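Local coordinates for protein glycoside hydrolase family 31 (Trueperella pyogenes, PDB 5I0F) that probably hydrolyses the cyclic glucan cycloalternan, forming a covalent glycosyl-enzyme intermediate within a (beta/alpha)8-barrel catalytic domain, at residues S542-G547 against R669-G674; A582-I587 against D701-E706; E676-P681 against Y693-Q698; V682-P685 against T689-T692; V714-G719 against P724-V729. All coordinates share one frame; numbering follows the deposited sequence.

Contact 1: residues S542-G547 against R669-G674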
# COMPACT_ATOMS: atom_id res chain seq x y z
N SER A 542 6.43 -8.11 -11.37
CA SER A 542 5.33 -7.35 -10.75
C SER A 542 5.78 -6.03 -10.17
O SER A 542 5.07 -5.01 -10.28
CB SER A 542 4.62 -8.15 -9.67
OG SER A 542 3.96 -9.26 -10.27
N SER A 543 6.99 -6.04 -9.60
CA SER A 543 7.55 -4.83 -9.00
C SER A 543 7.86 -3.76 -10.05
O SER A 543 7.62 -2.59 -9.80
CB SER A 543 8.75 -5.14 -8.10
OG SER A 543 8.45 -6.10 -7.06
N ILE A 544 8.34 -4.16 -11.23
CA ILE A 544 8.55 -3.18 -12.33
C ILE A 544 7.21 -2.49 -12.70
O ILE A 544 7.14 -1.28 -12.85
CB ILE A 544 9.18 -3.84 -13.57
CG1 ILE A 544 10.56 -4.40 -13.24
CG2 ILE A 544 9.26 -2.85 -14.75
CD1 ILE A 544 11.10 -5.38 -14.26
N THR A 545 6.17 -3.30 -12.86
CA THR A 545 4.83 -2.82 -13.11
C THR A 545 4.34 -1.85 -12.02
O THR A 545 3.80 -0.76 -12.32
CB THR A 545 3.86 -4.00 -13.31
OG1 THR A 545 4.34 -4.81 -14.39
CG2 THR A 545 2.45 -3.54 -13.64
N ALA A 546 4.58 -2.21 -10.78
CA ALA A 546 4.21 -1.36 -9.65
C ALA A 546 4.87 0.02 -9.73
O ALA A 546 4.21 1.03 -9.50
CB ALA A 546 4.53 -2.05 -8.35
N GLY A 547 6.15 0.07 -10.09
CA GLY A 547 6.85 1.35 -10.16
C GLY A 547 6.39 2.24 -11.29
O GLY A 547 6.25 3.44 -11.12
N ARG A 669 7.08 -3.62 -19.81
CA ARG A 669 8.10 -3.56 -18.75
C ARG A 669 9.43 -2.93 -19.19
O ARG A 669 10.46 -3.08 -18.51
CB ARG A 669 8.28 -4.93 -18.08
CG ARG A 669 7.09 -5.33 -17.21
CD ARG A 669 7.36 -6.59 -16.40
NE ARG A 669 7.63 -7.69 -17.32
CZ ARG A 669 6.73 -8.57 -17.80
NH1 ARG A 669 7.13 -9.49 -18.67
NH2 ARG A 669 5.46 -8.55 -17.40
N GLN A 670 9.44 -2.23 -20.33
CA GLN A 670 10.49 -1.21 -20.55
C GLN A 670 9.93 0.12 -20.14
O GLN A 670 8.72 0.33 -20.13
CB GLN A 670 11.06 -1.12 -21.98
CG GLN A 670 10.32 -1.79 -23.10
CD GLN A 670 10.98 -1.65 -24.47
OE1 GLN A 670 11.44 -2.62 -25.04
NE2 GLN A 670 10.97 -0.44 -25.02
N TYR A 671 10.83 1.02 -19.77
CA TYR A 671 10.43 2.32 -19.30
C TYR A 671 11.57 3.32 -19.48
O TYR A 671 12.73 2.93 -19.61
CB TYR A 671 10.01 2.24 -17.82
CG TYR A 671 11.12 1.82 -16.88
CD1 TYR A 671 11.37 0.46 -16.63
CD2 TYR A 671 11.92 2.77 -16.25
CE1 TYR A 671 12.39 0.07 -15.77
CE2 TYR A 671 12.92 2.40 -15.37
CZ TYR A 671 13.16 1.05 -15.14
OH TYR A 671 14.19 0.66 -14.30
N MET A 672 11.21 4.59 -19.46
CA MET A 672 12.19 5.66 -19.48
C MET A 672 12.56 5.98 -18.03
O MET A 672 11.69 5.98 -17.12
CB MET A 672 11.62 6.90 -20.19
CG MET A 672 11.23 6.67 -21.66
SD MET A 672 12.63 6.22 -22.70
CE MET A 672 13.69 7.66 -22.56
N LEU A 673 13.84 6.24 -17.80
CA LEU A 673 14.30 6.80 -16.55
C LEU A 673 14.67 8.22 -16.87
O LEU A 673 15.72 8.47 -17.45
CB LEU A 673 15.52 6.05 -15.99
CG LEU A 673 15.97 6.53 -14.61
CD1 LEU A 673 14.94 6.20 -13.55
CD2 LEU A 673 17.31 5.91 -14.25
N GLY A 674 13.78 9.16 -16.53
CA GLY A 674 13.90 10.53 -17.02
C GLY A 674 13.74 10.64 -18.53
O GLY A 674 13.20 9.74 -19.17
O HOH W 1 4.24 -7.49 -15.01
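R669 lies against I544 and T545 at the interface between helix 537-551 of the TIM barrel and the antiparallel sheet of the C-terminal domain. Its aliphatic part makes the contact. CB sits 4.0 Å from I544 CG2, the two side chains crossing at about a right angle, and CG is equally far (4.0 Å) from T545 OG1. With CG anti to the carbonyl carbon (chi1 -71°), the chain crosses over I544 and T545, and a bend at chi3 swings the guanidinium past T545. There a water joins the two polar ends: it accepts from R669 NH2 at 2.9 Å and lies 2.8 Å from T545 OG1, which also makes a weak hydrogen bond to R541 O one turn back. The charged end is thus coupled to the helix through solvent, while the carbon chain of R669 packs on I544 and T545. Two residues on, strand 671-673 begins, and the bond from CA to CB of Y671 is directed at the helix. Its ring also packs on I548, in the next turn, and its hydroxyl is hydrogen-bonded to F584 O, both in the barrel domain. I544 CG2 approaches the ring obliquely, 4.4 Å from Y671 CD1.

Contact 2: residues A582-I587 against D701-E706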
# COMPACT_ATOMS: atom_id res chain seq x y z
N ALA A 582 17.41 -2.32 -10.25
CA ALA A 582 17.23 -1.37 -9.17
C ALA A 582 18.14 -0.15 -9.31
O ALA A 582 17.78 0.95 -8.87
CB ALA A 582 17.44 -2.05 -7.81
N THR A 583 19.30 -0.35 -9.93
CA THR A 583 20.25 0.73 -10.22
C THR A 583 19.64 1.84 -11.09
O THR A 583 20.05 3.01 -11.00
CB THR A 583 21.53 0.13 -10.86
OG1 THR A 583 22.11 -0.79 -9.94
CG2 THR A 583 22.58 1.17 -11.22
N PHE A 584 18.67 1.48 -11.93
CA PHE A 584 18.00 2.42 -12.83
C PHE A 584 16.53 2.66 -12.44
O PHE A 584 15.68 2.79 -13.32
CB PHE A 584 18.10 1.91 -14.28
CG PHE A 584 19.50 1.89 -14.79
CD1 PHE A 584 20.32 0.79 -14.58
CD2 PHE A 584 20.03 3.00 -15.43
CE1 PHE A 584 21.64 0.80 -15.02
CE2 PHE A 584 21.35 3.01 -15.88
CZ PHE A 584 22.15 1.91 -15.68
N MET A 585 16.27 2.74 -11.14
CA MET A 585 14.97 3.12 -10.58
C MET A 585 15.13 4.24 -9.57
O MET A 585 16.25 4.53 -9.15
CB MET A 585 14.30 1.89 -9.95
CG MET A 585 13.90 0.85 -10.99
SD MET A 585 13.31 -0.73 -10.32
CE MET A 585 13.23 -1.73 -11.79
N PRO A 586 14.01 4.90 -9.19
CA PRO A 586 14.16 6.13 -8.38
C PRO A 586 14.84 5.92 -7.01
O PRO A 586 15.81 6.62 -6.73
CB PRO A 586 12.71 6.64 -8.23
CG PRO A 586 11.99 6.05 -9.42
CD PRO A 586 12.61 4.70 -9.62
N ILE A 587 14.40 4.91 -6.26
CA ILE A 587 14.99 4.56 -4.97
C ILE A 587 15.52 3.14 -5.04
O ILE A 587 14.79 2.20 -5.41
CB ILE A 587 14.00 4.68 -3.80
CG1 ILE A 587 13.34 6.07 -3.78
CG2 ILE A 587 14.65 4.33 -2.48
CD1 ILE A 587 14.29 7.21 -3.54
N ASP A 701 23.98 2.76 -27.02
CA ASP A 701 24.15 1.74 -25.98
C ASP A 701 24.92 2.35 -24.82
O ASP A 701 25.98 2.95 -25.01
CB ASP A 701 24.88 0.50 -26.49
CG ASP A 701 24.81 -0.67 -25.52
OD1 ASP A 701 25.66 -0.77 -24.61
OD2 ASP A 701 23.91 -1.52 -25.67
N TYR A 702 24.37 2.21 -23.62
CA TYR A 702 24.96 2.82 -22.43
C TYR A 702 26.35 2.29 -22.11
O TYR A 702 27.18 3.01 -21.54
CB TYR A 702 24.04 2.54 -21.25
CG TYR A 702 24.34 3.32 -20.00
CD1 TYR A 702 23.85 4.61 -19.86
CD2 TYR A 702 25.07 2.75 -18.95
CE1 TYR A 702 24.09 5.33 -18.70
CE2 TYR A 702 25.32 3.47 -17.80
CZ TYR A 702 24.81 4.76 -17.69
OH TYR A 702 25.03 5.51 -16.56
N TRP A 703 26.59 1.02 -22.46
CA TRP A 703 27.78 0.29 -22.05
C TRP A 703 28.87 0.30 -23.12
O TRP A 703 30.05 0.41 -22.79
CB TRP A 703 27.41 -1.15 -21.69
CG TRP A 703 26.23 -1.25 -20.79
CD1 TRP A 703 24.95 -1.60 -21.14
CD2 TRP A 703 26.19 -0.95 -19.40
NE1 TRP A 703 24.13 -1.55 -20.04
CE2 TRP A 703 24.87 -1.14 -18.96
CE3 TRP A 703 27.16 -0.53 -18.47
CZ2 TRP A 703 24.48 -0.94 -17.64
CZ3 TRP A 703 26.78 -0.34 -17.16
CH2 TRP A 703 25.45 -0.55 -16.76
N SER A 704 28.49 0.19 -24.39
CA SER A 704 29.44 0.04 -25.50
C SER A 704 29.55 1.23 -26.42
O SER A 704 30.46 1.25 -27.26
CB SER A 704 29.04 -1.17 -26.35
OG SER A 704 27.83 -0.91 -27.05
N GLY A 705 28.64 2.20 -26.32
CA GLY A 705 28.59 3.32 -27.25
C GLY A 705 27.96 3.05 -28.62
O GLY A 705 27.78 3.98 -29.40
N GLU A 706 27.57 1.80 -28.90
CA GLU A 706 27.01 1.42 -30.20
C GLU A 706 25.70 2.15 -30.50
O GLU A 706 24.79 2.20 -29.66
CB GLU A 706 26.75 -0.10 -30.22
CG GLU A 706 26.55 -0.69 -31.61
CD GLU A 706 25.79 -2.00 -31.61
OE1 GLU A 706 25.41 -2.53 -30.53
OE2 GLU A 706 25.54 -2.51 -32.72
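D701 OD1 accepts two backbone N-H groups, from W703 N at 2.9 Å and from S704 N at 3.0 Å, which fold the connection between strands 698-701 and 707-709 into an Asx turn within a longer Asx motif. The donors reach the oxygen from opposite faces of the carboxylate plane: W703 N comes from above it, 35° out, whereas S704 N arrives on the anti side with a smaller tilt. Gripped twice, OD1 fixes the start of the hairpin loop, and D701 N closes it with a 2.8 Å bond to E706 O. This fold of the backbone presents Y702 and W703 to the barrel domain, where F584 comes from the segment 582-587. F584 and Y702 form a T-shaped (edge-to-face) pair, the edge of F584 directed at one face of Y702, with centroids 5.6 Å apart and planes at 88°. W703 braces the tyrosine: Y702 CD2 stands over the centre of the indole, 3.7 Å above its plane. The indole is in turn held by a hydrogen bond from its NE1 to I723 O. L632 of helix 617-646 touches both F584 and Y702, as does V725 of strand 725-728. The leading atom of the phenylalanine, CZ, serves both aromatic neighbours, 4.1 Å from Y702 CE2 and 4.2 Å from W703 CZ2.

Contact 3: residues E676-P681 against Y693-Q698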
# COMPACT_ATOMS: atom_id res chain seq x y z
N GLU A 676 16.12 10.77 -20.91
CA GLU A 676 17.20 10.35 -21.81
C GLU A 676 17.50 8.85 -21.88
O GLU A 676 18.07 8.39 -22.88
CB GLU A 676 18.49 11.11 -21.47
CG GLU A 676 18.35 12.63 -21.41
CD GLU A 676 17.88 13.26 -22.72
OE1 GLU A 676 18.14 12.71 -23.81
OE2 GLU A 676 17.22 14.33 -22.68
N LEU A 677 17.12 8.09 -20.86
CA LEU A 677 17.50 6.69 -20.76
C LEU A 677 16.31 5.77 -20.89
O LEU A 677 15.31 5.93 -20.17
CB LEU A 677 18.22 6.42 -19.43
CG LEU A 677 19.52 7.20 -19.17
CD1 LEU A 677 20.08 6.78 -17.83
CD2 LEU A 677 20.54 7.00 -20.28
N LEU A 678 16.41 4.80 -21.79
CA LEU A 678 15.42 3.75 -21.94
C LEU A 678 15.96 2.48 -21.27
O LEU A 678 17.04 2.00 -21.64
CB LEU A 678 15.16 3.49 -23.44
CG LEU A 678 14.14 2.39 -23.79
CD1 LEU A 678 12.87 2.54 -22.99
CD2 LEU A 678 13.80 2.43 -25.27
N ILE A 679 15.21 1.95 -20.29
CA ILE A 679 15.65 0.81 -19.50
C ILE A 679 14.84 -0.44 -19.83
O ILE A 679 13.62 -0.35 -19.97
CB ILE A 679 15.47 1.05 -17.97
CG1 ILE A 679 15.80 2.50 -17.57
CG2 ILE A 679 16.26 0.02 -17.17
CD1 ILE A 679 17.20 2.95 -17.92
N ASN A 680 15.48 -1.59 -19.88
CA ASN A 680 14.78 -2.85 -20.13
C ASN A 680 15.34 -3.99 -19.29
O ASN A 680 16.18 -4.78 -19.79
CB ASN A 680 14.77 -3.19 -21.62
CG ASN A 680 13.84 -4.35 -21.94
OD1 ASN A 680 13.06 -4.80 -21.09
ND2 ASN A 680 13.91 -4.86 -23.18
N PRO A 681 14.90 -4.09 -18.02
CA PRO A 681 15.37 -5.15 -17.11
C PRO A 681 15.25 -6.56 -17.68
O PRO A 681 14.29 -6.87 -18.39
CB PRO A 681 14.42 -4.99 -15.90
CG PRO A 681 14.05 -3.54 -15.91
CD PRO A 681 13.88 -3.22 -17.36
N TYR A 693 12.38 -2.80 -27.71
CA TYR A 693 11.81 -1.92 -28.75
C TYR A 693 12.33 -0.50 -28.55
O TYR A 693 12.16 0.09 -27.47
CB TYR A 693 10.26 -1.94 -28.78
CG TYR A 693 9.74 -0.99 -29.85
CD1 TYR A 693 9.90 -1.28 -31.21
CD2 TYR A 693 9.18 0.25 -29.51
CE1 TYR A 693 9.48 -0.39 -32.20
CE2 TYR A 693 8.74 1.13 -30.48
CZ TYR A 693 8.89 0.81 -31.82
OH TYR A 693 8.48 1.70 -32.77
N LEU A 694 12.95 0.05 -29.60
CA LEU A 694 13.38 1.44 -29.61
C LEU A 694 12.39 2.26 -30.40
O LEU A 694 12.09 1.93 -31.55
CB LEU A 694 14.77 1.60 -30.26
CG LEU A 694 15.92 0.86 -29.62
CD1 LEU A 694 17.17 1.06 -30.47
CD2 LEU A 694 16.14 1.34 -28.19
N PRO A 695 11.87 3.34 -29.80
CA PRO A 695 11.04 4.26 -30.58
C PRO A 695 11.88 5.16 -31.50
O PRO A 695 13.11 5.12 -31.42
CB PRO A 695 10.29 5.07 -29.51
CG PRO A 695 11.06 4.90 -28.26
CD PRO A 695 11.99 3.73 -28.38
N GLU A 696 11.23 5.96 -32.33
CA GLU A 696 11.91 6.76 -33.37
C GLU A 696 12.97 7.68 -32.75
O GLU A 696 12.81 8.15 -31.63
CB GLU A 696 10.92 7.62 -34.16
CG GLU A 696 9.90 6.85 -35.01
CD GLU A 696 10.48 6.28 -36.30
OE1 GLU A 696 11.17 7.01 -37.07
OE2 GLU A 696 10.21 5.08 -36.57
N GLY A 697 14.05 7.90 -33.51
CA GLY A 697 15.21 8.67 -33.07
C GLY A 697 16.42 7.77 -33.02
O GLY A 697 16.30 6.57 -33.22
N GLN A 698 17.58 8.35 -32.74
CA GLN A 698 18.82 7.58 -32.57
C GLN A 698 19.11 7.30 -31.09
O GLN A 698 18.87 8.14 -30.23
CB GLN A 698 20.02 8.28 -33.24
CG GLN A 698 20.22 7.90 -34.69
CD GLN A 698 18.95 8.06 -35.50
OE1 GLN A 698 18.26 9.07 -35.36
NE2 GLN A 698 18.61 7.05 -36.33
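Two layers of the C-terminal beta domain meet here: strand 677-679, inside the six-stranded antiparallel sheet, and residues 693-695, carried by strand 689-694 of the two-stranded sheet beside it. L678 makes the contact from the first layer, and a single branch does the touching. Its CG is anti to the backbone N (chi1 179°), which extends the side chain straight from its strand and brings CD2 against the consecutive residues Y693, L694 and P695. CD2 lies 3.6 Å from Y693 O, 3.9 Å from L694 CD2 and 3.8 Å from P695 CD; L678 and P695 reach toward each other tip to tip. The CA atoms of L678 and L694 remain 8.3 Å apart, so the layers are spaced by side chains and not joined by backbone pairing. M654 and M672 also pack on L678, while L694 touches Y726 and S708. Nearby, N680 ND2 is bonded to T692 OG1, a polar link from just after strand 677-679 to strand 689-694. Contact at L678 itself therefore rests on dispersion and the exclusion of water, while the one polar atom it covers, Y693 O, keeps its hydrogen bond to Q670 NE2.

Contact 4: residues V682-P685 against T689-T692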
# COMPACT_ATOMS: atom_id res chain seq x y z
N VAL A 682 16.22 -7.41 -17.33
CA VAL A 682 16.24 -8.79 -17.80
C VAL A 682 15.53 -9.62 -16.73
O VAL A 682 16.04 -9.77 -15.62
CB VAL A 682 17.69 -9.28 -18.00
CG1 VAL A 682 17.74 -10.75 -18.44
CG2 VAL A 682 18.38 -8.39 -19.02
N THR A 683 14.36 -10.14 -17.07
CA THR A 683 13.43 -10.71 -16.09
C THR A 683 13.16 -12.19 -16.23
O THR A 683 12.19 -12.71 -15.65
CB THR A 683 12.09 -9.96 -16.17
OG1 THR A 683 11.54 -10.06 -17.48
CG2 THR A 683 12.28 -8.48 -15.81
N ALA A 684 14.00 -12.89 -16.98
CA ALA A 684 13.86 -14.33 -17.13
C ALA A 684 15.19 -15.05 -16.80
O ALA A 684 16.25 -14.58 -17.22
CB ALA A 684 13.42 -14.68 -18.55
N PRO A 685 15.12 -16.18 -16.06
CA PRO A 685 16.35 -16.92 -15.82
C PRO A 685 16.90 -17.54 -17.10
O PRO A 685 16.14 -17.93 -17.99
CB PRO A 685 15.93 -18.03 -14.84
CG PRO A 685 14.46 -18.19 -15.02
CD PRO A 685 13.95 -16.84 -15.44
N THR A 689 20.59 -13.28 -24.31
CA THR A 689 20.29 -12.07 -25.07
C THR A 689 18.94 -11.51 -24.62
O THR A 689 18.16 -12.20 -23.98
CB THR A 689 20.29 -12.30 -26.61
OG1 THR A 689 19.11 -13.00 -26.99
CG2 THR A 689 21.52 -13.08 -27.08
N TRP A 690 18.68 -10.25 -24.97
CA TRP A 690 17.45 -9.58 -24.58
C TRP A 690 17.09 -8.56 -25.65
O TRP A 690 17.97 -7.86 -26.16
CB TRP A 690 17.63 -8.86 -23.23
CG TRP A 690 16.35 -8.62 -22.42
CD1 TRP A 690 15.79 -7.42 -22.13
CD2 TRP A 690 15.51 -9.61 -21.83
NE1 TRP A 690 14.66 -7.59 -21.36
CE2 TRP A 690 14.46 -8.93 -21.17
CE3 TRP A 690 15.56 -11.00 -21.77
CZ2 TRP A 690 13.46 -9.60 -20.47
CZ3 TRP A 690 14.55 -11.68 -21.06
CH2 TRP A 690 13.51 -10.97 -20.42
N THR A 691 15.81 -8.48 -25.97
CA THR A 691 15.32 -7.62 -27.02
C THR A 691 14.56 -6.42 -26.47
O THR A 691 13.72 -6.56 -25.59
CB THR A 691 14.47 -8.46 -28.00
OG1 THR A 691 15.34 -9.41 -28.65
CG2 THR A 691 13.83 -7.58 -29.04
N THR A 692 14.85 -5.24 -27.02
CA THR A 692 14.23 -3.99 -26.63
C THR A 692 13.60 -3.31 -27.86
O THR A 692 14.22 -3.28 -28.92
CB THR A 692 15.34 -3.10 -26.01
OG1 THR A 692 15.86 -3.77 -24.86
CG2 THR A 692 14.83 -1.74 -25.59
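The chain turns back through a short loop, bringing V682 and W690 to a CA-CA distance of 6.9 Å, loop against strand. The loop joins strand 677-679 of the larger sheet to strand 689-694 of the small sheet in the C-terminal beta domain, and its residues cross the W690 indole in turn. V682 lies over one face: its CA makes a CH-pi contact 4.0 Å from the centroid of the six-membered ring of W690, only 20° off the normal. The valine side chain slides past the indole in the opposite direction, placing CG2 4.0 Å from W690 CG and CG1 4.0 Å from W690 CE3, so that its two methyls touch different parts of the ring system. T683 then crosses the tryptophan at about a right angle, its OG1 3.6 Å from W690 CZ2; this oxygen is set between the backbone N and the carbonyl carbon (chi1 59°). A684 CB, 4.1 Å from W690 CZ3, completes the row. At the pyrrole side, NE1 makes a weak hydrogen bond to N680 OD1, which may help fix the turn of the indole, and V718 packs on the same side chain. The loop is bound to the barrel as well: T683 O accepts from R541 NH2, and the T683 side chain touches F540 and I544 of helix 537-551. A684 N is buried by the contact without a partner in the model. The ring thus offers the loop dispersion and pi density; the V682 CA-H, flanked by amides, is probably polarised enough to favour its place over the face.

Contact 5: residues V714-G719 against P724-V729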
# COMPACT_ATOMS: atom_id res chain seq x y z
N VAL A 714 15.77 -4.21 -31.17
CA VAL A 714 17.20 -4.50 -31.14
C VAL A 714 17.49 -5.58 -30.11
O VAL A 714 16.78 -5.67 -29.11
CB VAL A 714 18.07 -3.26 -30.85
CG1 VAL A 714 17.88 -2.24 -31.97
CG2 VAL A 714 17.74 -2.62 -29.51
N THR A 715 18.51 -6.40 -30.37
CA THR A 715 18.91 -7.48 -29.47
C THR A 715 20.33 -7.21 -28.92
O THR A 715 21.19 -6.71 -29.61
CB THR A 715 18.79 -8.83 -30.17
OG1 THR A 715 17.42 -9.04 -30.52
CG2 THR A 715 19.22 -9.98 -29.26
N ARG A 716 20.52 -7.54 -27.65
CA ARG A 716 21.72 -7.20 -26.87
C ARG A 716 22.14 -8.46 -26.13
O ARG A 716 21.29 -9.08 -25.47
CB ARG A 716 21.33 -6.12 -25.83
CG ARG A 716 22.41 -5.59 -24.88
CD ARG A 716 23.45 -4.91 -25.69
NE ARG A 716 24.45 -4.11 -25.00
CZ ARG A 716 25.59 -4.55 -24.48
NH1 ARG A 716 25.86 -5.85 -24.35
NH2 ARG A 716 26.45 -3.66 -24.04
N ALA A 717 23.42 -8.84 -26.23
CA ALA A 717 24.02 -9.79 -25.28
C ALA A 717 23.85 -9.26 -23.84
O ALA A 717 24.12 -8.09 -23.58
CB ALA A 717 25.50 -9.99 -25.59
N VAL A 718 23.43 -10.12 -22.91
CA VAL A 718 23.22 -9.70 -21.51
C VAL A 718 23.94 -10.58 -20.48
O VAL A 718 23.32 -11.34 -19.72
CB VAL A 718 21.71 -9.54 -21.17
CG1 VAL A 718 21.15 -8.31 -21.86
CG2 VAL A 718 20.90 -10.77 -21.54
N GLY A 719 25.27 -10.46 -20.43
CA GLY A 719 26.02 -10.97 -19.28
C GLY A 719 25.49 -10.28 -18.02
O GLY A 719 24.78 -9.27 -18.10
N PRO A 724 20.12 -3.92 -20.34
CA PRO A 724 19.94 -3.09 -21.52
C PRO A 724 19.43 -1.68 -21.19
O PRO A 724 18.38 -1.50 -20.55
CB PRO A 724 18.93 -3.88 -22.36
CG PRO A 724 19.12 -5.29 -21.94
CD PRO A 724 19.43 -5.21 -20.47
N VAL A 725 20.22 -0.70 -21.60
CA VAL A 725 19.97 0.70 -21.33
C VAL A 725 20.42 1.45 -22.56
O VAL A 725 21.56 1.26 -23.01
CB VAL A 725 20.75 1.22 -20.10
CG1 VAL A 725 20.63 2.74 -19.98
CG2 VAL A 725 20.26 0.56 -18.81
N TYR A 726 19.53 2.29 -23.10
CA TYR A 726 19.82 3.07 -24.31
C TYR A 726 19.62 4.55 -24.01
O TYR A 726 18.65 4.92 -23.37
CB TYR A 726 18.90 2.61 -25.44
CG TYR A 726 19.11 1.15 -25.79
CD1 TYR A 726 18.43 0.16 -25.11
CD2 TYR A 726 20.03 0.76 -26.79
CE1 TYR A 726 18.62 -1.19 -25.41
CE2 TYR A 726 20.22 -0.58 -27.11
CZ TYR A 726 19.52 -1.56 -26.42
OH TYR A 726 19.68 -2.90 -26.68
N ARG A 727 20.57 5.38 -24.45
CA ARG A 727 20.52 6.82 -24.23
C ARG A 727 20.18 7.52 -25.53
O ARG A 727 20.78 7.21 -26.57
CB ARG A 727 21.87 7.34 -23.73
CG ARG A 727 21.90 8.85 -23.44
CD ARG A 727 23.33 9.39 -23.38
NE ARG A 727 24.07 8.69 -22.34
CZ ARG A 727 25.29 8.16 -22.43
NH1 ARG A 727 26.05 8.23 -23.53
NH2 ARG A 727 25.77 7.53 -21.35
N ARG A 728 19.26 8.49 -25.48
CA ARG A 728 18.94 9.28 -26.68
C ARG A 728 20.19 9.94 -27.21
O ARG A 728 21.00 10.46 -26.44
CB ARG A 728 17.92 10.37 -26.38
CG ARG A 728 16.54 9.87 -26.02
CD ARG A 728 15.48 10.95 -26.17
NE ARG A 728 15.82 12.20 -25.47
CZ ARG A 728 15.03 13.28 -25.42
NH1 ARG A 728 13.85 13.28 -26.01
NH2 ARG A 728 15.42 14.37 -24.77
N VAL A 729 20.37 9.91 -28.52
CA VAL A 729 21.53 10.54 -29.15
C VAL A 729 21.19 12.00 -29.37
O VAL A 729 20.31 12.33 -30.15
CB VAL A 729 21.92 9.85 -30.47
CG1 VAL A 729 22.92 10.69 -31.27
CG2 VAL A 729 22.49 8.47 -30.17
O HOH W 2 21.15 -3.61 -28.65
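V714 and Y726 approach from opposite directions, and the phenol end of the tyrosine takes the contact: V714 CG2 is 3.4 Å from Y726 OH and 3.7 Å from Y726 CZ, meeting the ring obliquely. R716 adds its CB, 3.7 Å from the same hydroxyl, while V718 CG1 rests on P724 CG at 3.6 Å, the valine and proline crossing at about a right angle. Thus alternate residues of 714-718 point at the other segment. In the next shell, a water in the plane of the tyrosine ring lies 2.6 Å from Y726 OH and donates a weak bond to T715 O, giving the hydroxyl a polar partner among its carbon neighbours. R716 bends at chi2 (64°) and turns its guanidinium away from the tyrosine: NE forms a salt bridge with D701 OD2, and NH1 donates to A717 O at 2.9 Å. Further out, R577 of helix 572-583 binds V718 O and G719 O, securing the end of the segment to the barrel domain. Strand 712-717 pairs with 689-694 in the small sheet, whereas 725-728 runs between 677-679 and 698-701 in the larger one, so these side chains fill the space between two sheets of the C-terminal domain.

In the fold
Contacts 1 and 2 join the TIM barrel to the C-terminal domain, their centres 13 Å apart; Y671 OH of contact 1 also packs on M585 CG of contact 2 at 3.3 Å. Contacts 3, 4 and 5 lie within the C-terminal domain. Contact 3 is 8 Å from contact 5 between centres, and L678 N meets Y726 O at 2.7 Å across neighbouring strands. Contact 4 is nested in the loop closed by contact 3, and I544 CD1 of contact 1 reaches T683 CG2 at 3.7 Å. The glycan pocket draws largely on the barrel, with H78, E198 and Y200 from earlier in the chain: D532 precedes helix 537-551, and E593 and F594 follow strand 587-590.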